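Local coordinates for radical SAM domain protein (Methanothrix thermoacetophila, PDB 6Y1X) that is the radical SAM enzyme NifB, which probably makes the carbide-containing precursor of the nitrogenase iron-molybdenum cofactor, at residues A[165-169]-A[170-174]; A[144-147]-A[148-152]. One frame throughout, in Å; residues are numbered along the deposited sequence.

In the fold
Both contacts are local, each formed within one continuous run of residues at the start of a helix, and they follow one another along the chain on either side of strand 160-164. Interaction 2 (144-152) opens the helix between strands 136-141 and 160-164; interaction 1 (165-174) opens the short helix after strand 160-164. Their centres lie 20 Å apart and their nearest atoms about 9 Å, without touching. Both lie near, but not in contact with, bound iron-sulfur: the Gly173 position is about 10 Å from the cluster ligand Cys63 and about 12 Å from a cluster, the Leu145 side chain about 9 Å from the ligand Cys59 and about 11 Å from a cluster.

Interaction 1 of 2, residues A[165-169]-A[170-174]; sequences LNAVD and PTIGE
Asp169 OD1 takes two bonds from Thr171, an Asx turn that places Asp169 at the N-cap of helix 170-173. Followed outward, CB lies beside the nitrogen of the next residue, Pro170; CG is held trans to the residue's own N (chi1 -180°), which brings it within 3.3 Å of Thr171 OG1. At the tip OD1 accepts twice. Thr171 N gives the capping bond at 2.8 Å, reaching OD1 nearly in line with its C-O bond. Thr171 OG1 donates at 2.5 Å from above the carboxylate, 48° out of its plane; chi1 of 67° swings this hydroxyl back toward the acid. OD2 approaches the same Thr171 OG1 to 3.5 Å. Asp169 O, meanwhile, takes the nearly straight bond from Gly173 N, lying in the carbonyl plane, and a weak one from Ile172 N. Next to it the Ala167 methyl fits against the turn, CB lying 3.6 Å from Gly173 N and 3.9 Å from Ile172 CG2. The stretch follows strand 160-164 of the parallel sheet: Pro170 rests on Lys194 and Leu197 of helix 189-209, Val168 on Lys235 of helix 229-239, and Ile172 on the loop residues Asn225 and His228.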
ATOM      1  N   LEU A 165      -5.608  -3.315  -2.945  1.00 15.75           N
ATOM      2  CA  LEU A 165      -6.363  -4.227  -3.794  1.00 15.79           C
ATOM      3  C   LEU A 165      -7.825  -3.820  -3.697  1.00 18.41           C
ATOM      4  O   LEU A 165      -8.467  -4.034  -2.663  1.00 13.65           O
ATOM      5  CB  LEU A 165      -6.158  -5.680  -3.367  1.00 14.07           C
ATOM      6  CG  LEU A 165      -6.841  -6.766  -4.195  1.00 22.92           C
ATOM      7  CD1 LEU A 165      -6.344  -6.735  -5.626  1.00 19.55           C
ATOM      8  CD2 LEU A 165      -6.578  -8.120  -3.576  1.00 23.09           C
ATOM      9  N   ASN A 166      -8.337  -3.203  -4.759  1.00 17.44           N
ATOM     10  CA  ASN A 166      -9.673  -2.633  -4.736  1.00 14.91           C
ATOM     11  C   ASN A 166     -10.694  -3.513  -5.435  1.00 18.60           C
ATOM     12  O   ASN A 166     -11.887  -3.199  -5.400  1.00 20.35           O
ATOM     13  CB  ASN A 166      -9.663  -1.247  -5.386  1.00 15.49           C
ATOM     14  CG  ASN A 166      -8.934  -0.224  -4.548  1.00 18.42           C
ATOM     15  OD1 ASN A 166      -8.953  -0.291  -3.318  1.00 17.74           O
ATOM     16  ND2 ASN A 166      -8.271   0.719  -5.205  1.00 18.70           N
ATOM     17  N   ALA A 167     -10.246  -4.584  -6.087  1.00 17.42           N
ATOM     18  CA  ALA A 167     -11.127  -5.495  -6.799  1.00 19.80           C
ATOM     19  C   ALA A 167     -10.389  -6.803  -7.050  1.00 14.89           C
ATOM     20  O   ALA A 167      -9.186  -6.798  -7.311  1.00 19.20           O
ATOM     21  CB  ALA A 167     -11.603  -4.891  -8.126  1.00 12.76           C
ATOM     22  N   VAL A 168     -11.116  -7.914  -6.964  1.00 16.78           N
ATOM     23  CA  VAL A 168     -10.647  -9.207  -7.447  1.00 16.46           C
ATOM     24  C   VAL A 168     -11.470  -9.671  -8.638  1.00 23.14           C
ATOM     25  O   VAL A 168     -11.321 -10.809  -9.097  1.00 21.46           O
ATOM     26  CB  VAL A 168     -10.626 -10.272  -6.337  1.00 21.47           C
ATOM     27  CG1 VAL A 168      -9.601  -9.905  -5.265  1.00 14.62           C
ATOM     28  CG2 VAL A 168     -12.013 -10.457  -5.732  1.00 22.98           C
ATOM     29  N   ASP A 169     -12.353  -8.812  -9.136  1.00 25.25           N
ATOM     30  CA  ASP A 169     -13.080  -9.013 -10.378  1.00 26.06           C
ATOM     31  C   ASP A 169     -12.665  -7.890 -11.317  1.00 21.42           C
ATOM     32  O   ASP A 169     -12.893  -6.711 -10.997  1.00 17.19           O
ATOM     33  CB  ASP A 169     -14.589  -8.981 -10.118  1.00 24.19           C
ATOM     34  CG  ASP A 169     -15.423  -9.193 -11.374  1.00 33.82           C
ATOM     35  OD1 ASP A 169     -15.052  -8.707 -12.464  1.00 31.51           O
ATOM     36  OD2 ASP A 169     -16.482  -9.845 -11.257  1.00 40.15           O
ATOM     37  N   PRO A 170     -12.073  -8.186 -12.479  1.00 17.98           N
ATOM     38  CA  PRO A 170     -11.548  -7.105 -13.321  1.00 16.99           C
ATOM     39  C   PRO A 170     -12.630  -6.237 -13.938  1.00 20.19           C
ATOM     40  O   PRO A 170     -12.336  -5.092 -14.308  1.00 18.90           O
ATOM     41  CB  PRO A 170     -10.756  -7.854 -14.398  1.00 24.02           C
ATOM     42  CG  PRO A 170     -11.458  -9.166 -14.504  1.00 23.01           C
ATOM     43  CD  PRO A 170     -11.865  -9.509 -13.095  1.00 19.65           C
ATOM     44  N   THR A 171     -13.869  -6.728 -14.049  1.00 16.64           N
ATOM     45  CA  THR A 171     -14.947  -5.855 -14.512  1.00 26.18           C
ATOM     46  C   THR A 171     -15.244  -4.766 -13.493  1.00 28.08           C
ATOM     47  O   THR A 171     -15.681  -3.672 -13.864  1.00 28.03           O
ATOM     48  CB  THR A 171     -16.208  -6.662 -14.812  1.00 22.12           C
ATOM     49  OG1 THR A 171     -16.731  -7.213 -13.599  1.00 34.14           O
ATOM     50  CG2 THR A 171     -15.908  -7.785 -15.804  1.00 28.60           C
ATOM     51  N   ILE A 172     -15.023  -5.052 -12.212  1.00 24.62           N
ATOM     52  CA  ILE A 172     -15.078  -4.011 -11.194  1.00 22.19           C
ATOM     53  C   ILE A 172     -13.800  -3.182 -11.213  1.00 19.33           C
ATOM     54  O   ILE A 172     -13.844  -1.954 -11.070  1.00 21.26           O
ATOM     55  CB  ILE A 172     -15.373  -4.623  -9.816  1.00 18.33           C
ATOM     56  CG1 ILE A 172     -16.773  -5.255  -9.850  1.00 20.21           C
ATOM     57  CG2 ILE A 172     -15.253  -3.568  -8.721  1.00 14.86           C
ATOM     58  CD1 ILE A 172     -17.159  -6.009  -8.605  1.00 29.37           C
ATOM     59  N   GLY A 173     -12.645  -3.837 -11.361  1.00 12.63           N
ATOM     60  CA  GLY A 173     -11.396  -3.100 -11.493  1.00 14.80           C
ATOM     61  C   GLY A 173     -11.441  -2.048 -12.583  1.00 19.85           C
ATOM     62  O   GLY A 173     -10.889  -0.952 -12.425  1.00 18.92           O
ATOM     63  N   GLU A 174     -12.099  -2.361 -13.704  1.00 19.46           N
ATOM     64  CA  GLU A 174     -12.137  -1.429 -14.825  1.00 22.05           C
ATOM     65  C   GLU A 174     -12.833  -0.130 -14.440  1.00 22.68           C
ATOM     66  O   GLU A 174     -12.549   0.927 -15.018  1.00 22.03           O
ATOM     67  CB  GLU A 174     -12.852  -2.061 -16.018  1.00 23.08           C
ATOM     68  CG  GLU A 174     -12.896  -1.149 -17.241  1.00 38.42           C
ATOM     69  CD  GLU A 174     -13.730  -1.707 -18.376  1.00 50.63           C
ATOM     70  OE1 GLU A 174     -14.320  -2.796 -18.209  1.00 54.36           O
ATOM     71  OE2 GLU A 174     -13.795  -1.049 -19.438  1.00 54.70           O
TER

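Interaction 2 of 2, residues A[144-147]-A[148-152]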
ATOM      1  N   LEU A 144       1.158  -3.590  -9.096  1.00 16.17           N
ATOM      2  CA  LEU A 144       1.419  -3.877 -10.504  1.00 15.14           C
ATOM      3  C   LEU A 144       2.822  -4.433 -10.718  1.00 15.79           C
ATOM      4  O   LEU A 144       3.005  -5.389 -11.478  1.00 19.72           O
ATOM      5  CB  LEU A 144       1.214  -2.626 -11.354  1.00 16.71           C
ATOM      6  CG  LEU A 144       1.451  -2.848 -12.852  1.00 19.74           C
ATOM      7  CD1 LEU A 144       0.489  -3.874 -13.449  1.00 18.65           C
ATOM      8  CD2 LEU A 144       1.360  -1.523 -13.597  1.00 19.08           C
ATOM      9  N   LEU A 145       3.823  -3.865 -10.050  1.00 24.60           N
ATOM     10  CA  LEU A 145       5.197  -4.323 -10.218  1.00 24.04           C
ATOM     11  C   LEU A 145       5.647  -5.269  -9.114  1.00 21.28           C
ATOM     12  O   LEU A 145       6.833  -5.603  -9.050  1.00 20.66           O
ATOM     13  CB  LEU A 145       6.153  -3.133 -10.314  1.00 20.10           C
ATOM     14  CG  LEU A 145       6.124  -2.377 -11.643  1.00 24.42           C
ATOM     15  CD1 LEU A 145       6.982  -1.120 -11.583  1.00 28.72           C
ATOM     16  CD2 LEU A 145       6.572  -3.295 -12.777  1.00 27.18           C
ATOM     17  N   LEU A 146       4.736  -5.707  -8.247  1.00 17.76           N
ATOM     18  CA  LEU A 146       5.130  -6.583  -7.145  1.00 20.36           C
ATOM     19  C   LEU A 146       5.723  -7.900  -7.637  1.00 26.19           C
ATOM     20  O   LEU A 146       6.761  -8.321  -7.096  1.00 23.79           O
ATOM     21  CB  LEU A 146       3.940  -6.809  -6.204  1.00 21.01           C
ATOM     22  CG  LEU A 146       4.271  -7.569  -4.917  1.00 22.37           C
ATOM     23  CD1 LEU A 146       5.452  -6.929  -4.226  1.00 14.81           C
ATOM     24  CD2 LEU A 146       3.072  -7.625  -3.980  1.00 21.26           C
ATOM     25  N   PRO A 147       5.148  -8.596  -8.628  1.00 24.43           N
ATOM     26  CA  PRO A 147       5.814  -9.823  -9.102  1.00 22.08           C
ATOM     27  C   PRO A 147       7.214  -9.570  -9.625  1.00 24.82           C
ATOM     28  O   PRO A 147       8.111 -10.391  -9.401  1.00 31.07           O
ATOM     29  CB  PRO A 147       4.892 -10.322 -10.224  1.00 25.45           C
ATOM     30  CG  PRO A 147       3.598  -9.674  -9.998  1.00 21.02           C
ATOM     31  CD  PRO A 147       3.854  -8.376  -9.302  1.00 19.73           C
ATOM     32  N   ASP A 148       7.425  -8.453 -10.323  1.00 30.49           N
ATOM     33  CA  ASP A 148       8.721  -8.187 -10.936  1.00 36.07           C
ATOM     34  C   ASP A 148       9.770  -7.747  -9.921  1.00 28.77           C
ATOM     35  O   ASP A 148      10.963  -7.962 -10.145  1.00 29.61           O
ATOM     36  CB  ASP A 148       8.587  -7.123 -12.026  1.00 48.77           C
ATOM     37  CG  ASP A 148       7.891  -7.641 -13.271  1.00 62.91           C
ATOM     38  OD1 ASP A 148       7.691  -8.870 -13.377  1.00 68.74           O
ATOM     39  OD2 ASP A 148       7.545  -6.818 -14.146  1.00 66.32           O
ATOM     40  N   ARG A 149       9.359  -7.154  -8.801  1.00 24.18           N
ATOM     41  CA  ARG A 149      10.314  -6.568  -7.872  1.00 25.10           C
ATOM     42  C   ARG A 149      10.354  -7.256  -6.513  1.00 27.38           C
ATOM     43  O   ARG A 149      11.137  -6.835  -5.654  1.00 26.36           O
ATOM     44  CB  ARG A 149      10.018  -5.075  -7.663  1.00 18.05           C
ATOM     45  CG  ARG A 149      10.129  -4.220  -8.922  1.00 23.99           C
ATOM     46  CD  ARG A 149      11.369  -4.525  -9.757  1.00 35.29           C
ATOM     47  NE  ARG A 149      12.627  -4.167  -9.113  1.00 44.65           N
ATOM     48  CZ  ARG A 149      13.289  -3.039  -9.349  1.00 46.69           C
ATOM     49  NH1 ARG A 149      12.797  -2.150 -10.202  1.00 40.23           N
ATOM     50  NH2 ARG A 149      14.437  -2.795  -8.728  1.00 45.82           N
ATOM     51  N   ILE A 150       9.538  -8.291  -6.286  1.00 22.46           N
ATOM     52  CA  ILE A 150       9.487  -8.911  -4.963  1.00 24.57           C
ATOM     53  C   ILE A 150      10.840  -9.504  -4.602  1.00 26.51           C
ATOM     54  O   ILE A 150      11.239  -9.494  -3.432  1.00 29.99           O
ATOM     55  CB  ILE A 150       8.363  -9.966  -4.901  1.00 26.60           C
ATOM     56  CG1 ILE A 150       8.265 -10.577  -3.501  1.00 33.47           C
ATOM     57  CG2 ILE A 150       8.554 -11.035  -5.966  1.00 26.88           C
ATOM     58  CD1 ILE A 150       7.929  -9.575  -2.418  1.00 30.84           C
ATOM     59  N   GLU A 151      11.571 -10.024  -5.594  1.00 26.96           N
ATOM     60  CA  GLU A 151      12.888 -10.587  -5.323  1.00 28.46           C
ATOM     61  C   GLU A 151      13.840  -9.514  -4.803  1.00 30.40           C
ATOM     62  O   GLU A 151      14.630  -9.766  -3.885  1.00 31.29           O
ATOM     63  CB  GLU A 151      13.453 -11.230  -6.588  1.00 34.21           C
ATOM     64  CG  GLU A 151      14.736 -12.006  -6.369  1.00 49.68           C
ATOM     65  CD  GLU A 151      14.944 -13.101  -7.400  1.00 65.09           C
ATOM     66  OE1 GLU A 151      14.767 -12.826  -8.608  1.00 69.46           O
ATOM     67  OE2 GLU A 151      15.290 -14.235  -7.005  1.00 69.84           O
ATOM     68  N   ASP A 152      13.771  -8.308  -5.376  1.00 30.13           N
ATOM     69  CA  ASP A 152      14.600  -7.203  -4.901  1.00 30.06           C
ATOM     70  C   ASP A 152      14.226  -6.807  -3.480  1.00 33.89           C
ATOM     71  O   ASP A 152      15.102  -6.582  -2.636  1.00 32.33           O
ATOM     72  CB  ASP A 152      14.466  -6.003  -5.836  1.00 33.74           C
ATOM     73  CG  ASP A 152      15.064  -6.255  -7.198  1.00 52.17           C
ATOM     74  OD1 ASP A 152      15.777  -7.270  -7.356  1.00 59.62           O
ATOM     75  OD2 ASP A 152      14.815  -5.441  -8.114  1.00 57.05           O
TER
HETATM   76  O   HOH W   1       5.231  -7.305 -11.922  1.00 34.51           O
HETATM   77  O   HOH W   2      10.684 -10.641  -8.395  1.00 29.45           O
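Leu146 and Ile150, one turn apart and both buried, make the tightly packed side of this helix start, where Ile150 CB sits 3.2 Å from Leu146 O. The bond from Ile150 N to that oxygen is weak. Leu146 CG and Ile150 CG1 both lie anti to their own backbone N, which lets the two CD1 methyls meet at 4.1 Å, the chains passing at a slant. Leu145 is the N-cap; its carbonyl receives Arg149 N at 3.0 Å, nearly in line with the C=O bond. The other side is looser and watered. The side chains of Leu145 and Asp148 come no nearer than 3.9 Å (CD2 to OD2), while one water links Leu144 O to Asp148 N and a second enters the kinked backbone, donating to Pro147 O and accepting from Glu151 N. Further along, Arg149 bends at chi2 and chi3 and grips Asp152 OD2 side-on in a salt bridge, NE and NH2 each at 2.7 Å, on the anti side but tilted out of the carboxylate plane; NH1 forms a salt bridge with Glu119. Within the beta-alpha-beta unit 136-164, Leu146 and Ile150 pack on Val163 and Ile161 of strand 160-164, Ile150 also touches helix 189-209, and Leu145 and Asp148 meet Tyr182 of strand 177-182.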